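Local coordinates for protein aldo-keto Reductase, OXIDOREDUCTASE (Salmonella typhimurium, PDB 5T79) that binds NADPH and probably acts as an aldo-keto reductase, a biocatalyst studied for reducing 3-hydroxybutanal to 1,3-butanediol, at residues D306-G309 and M310-N313. Sequence-based numbering, arbitrary orientation.
Sequences DAVG and MLAN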
loop_
_atom_site.group_PDB
_atom_site.type_symbol
_atom_site.label_atom_id
_atom_site.label_comp_id
_atom_site.label_asym_id
_atom_site.label_seq_id
_atom_site.Cartn_x
_atom_site.Cartn_y
_atom_site.Cartn_z
ATOM N N ASP A 306 7.948 -3.861 -14.614
ATOM C CA ASP A 306 7.026 -3.014 -15.380
ATOM C C ASP A 306 6.690 -1.751 -14.589
ATOM O O ASP A 306 6.777 -0.656 -15.134
ATOM C CB ASP A 306 5.722 -3.765 -15.720
ATOM C CG ASP A 306 5.782 -4.827 -16.809
ATOM O OD1 ASP A 306 6.764 -4.835 -17.587
ATOM O OD2 ASP A 306 4.810 -5.601 -16.929
ATOM N N ALA A 307 6.308 -1.911 -13.309
ATOM C CA ALA A 307 5.946 -0.804 -12.422
ATOM C C ALA A 307 7.080 0.179 -12.284
ATOM O O ALA A 307 6.844 1.377 -12.404
ATOM C CB ALA A 307 5.557 -1.338 -11.043
ATOM N N VAL A 308 8.311 -0.309 -12.021
ATOM C CA VAL A 308 9.480 0.570 -11.862
ATOM C C VAL A 308 9.734 1.325 -13.197
ATOM O O VAL A 308 10.092 2.509 -13.165
ATOM C CB VAL A 308 10.736 -0.177 -11.317
ATOM C CG1 VAL A 308 11.929 0.770 -11.187
ATOM C CG2 VAL A 308 10.446 -0.814 -9.960
ATOM N N GLY A 309 9.440 0.677 -14.327
ATOM C CA GLY A 309 9.558 1.266 -15.671
ATOM C C GLY A 309 8.642 2.456 -15.941
ATOM O O GLY A 309 8.867 3.215 -16.886
ATOM N N MET A 310 7.606 2.642 -15.102
ATOM C CA MET A 310 6.654 3.759 -15.179
ATOM C C MET A 310 7.363 5.107 -14.874
ATOM O O MET A 310 6.947 6.143 -15.396
ATOM C CB MET A 310 5.502 3.474 -14.192
ATOM C CG MET A 310 4.668 4.652 -13.752
ATOM S SD MET A 310 5.338 5.803 -12.521
ATOM C CE MET A 310 4.675 5.237 -11.029
ATOM N N LEU A 311 8.387 5.097 -14.002
ATOM C CA LEU A 311 9.094 6.309 -13.580
ATOM C C LEU A 311 9.733 7.074 -14.750
ATOM O O LEU A 311 9.873 8.286 -14.655
ATOM C CB LEU A 311 10.151 5.992 -12.527
ATOM C CG LEU A 311 9.636 5.388 -11.205
ATOM C CD1 LEU A 311 10.799 5.022 -10.292
ATOM C CD2 LEU A 311 8.653 6.335 -10.494
ATOM N N ALA A 312 10.081 6.384 -15.847
ATOM C CA ALA A 312 10.694 6.981 -17.037
ATOM C C ALA A 312 9.689 7.753 -17.910
ATOM O O ALA A 312 10.100 8.471 -18.831
ATOM C CB ALA A 312 11.338 5.882 -17.872
ATOM N N ASN A 313 8.377 7.586 -17.660
ATOM C CA ASN A 313 7.361 8.192 -18.515
ATOM C C ASN A 313 6.083 8.442 -17.710
ATOM O O ASN A 313 5.078 7.780 -17.945
ATOM C CB ASN A 313 7.121 7.210 -19.690
ATOM C CG ASN A 313 6.243 7.669 -20.818
ATOM O OD1 ASN A 313 5.764 8.802 -20.865
ATOM N ND2 ASN A 313 6.028 6.777 -21.765
#
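Met310 and Leu311 continue the chain beyond Val308 through i to i+3 backbone hydrogen bonds, the spacing of a 3-10 turn. Met310 N donates to Ala307 O at 3.1 Å, and Leu311 N to Val308 O at 3.2 Å. Both N-H groups arrive well above the carbonyl plane, by 62° in the first bond. Asn313 N to Met310 O, at 3.0 Å, closes a separate, last turn, where the chain becomes extended.

Side-chain carbons make van der Waals contacts with the same carbonyls. Met310 CB sits 3.1 Å from Ala307 O, and Leu311 lays CB and CG beside Val308 O, each at 3.5 Å. With CG anti to the backbone N (chi1 160°) and bends at chi2 and chi3, the thioether chain of Met310 leads away from the preceding turn.

Apolar packing joins Met310 to Ile28 of strand 24-31 and Leu282 of helix 277-285, while Leu311 CD1 only loosely approaches Val308 CG1, at 4.5 Å.

The polar ends of Asp306 and Asn313 find partners outside this turn: Asp306 forms a salt bridge with Lys276 and a weak hydrogen bond to the NADPH adenine amine, and Asn313 ND2 hydrogen-bonds to Arg273 O. Through these i to i+3 turns the chain runs on from helix 301-308, whose Asp306 lines the cofactor pocket of this TIM-barrel aldo-keto reductase, into the loop before helix 318-329.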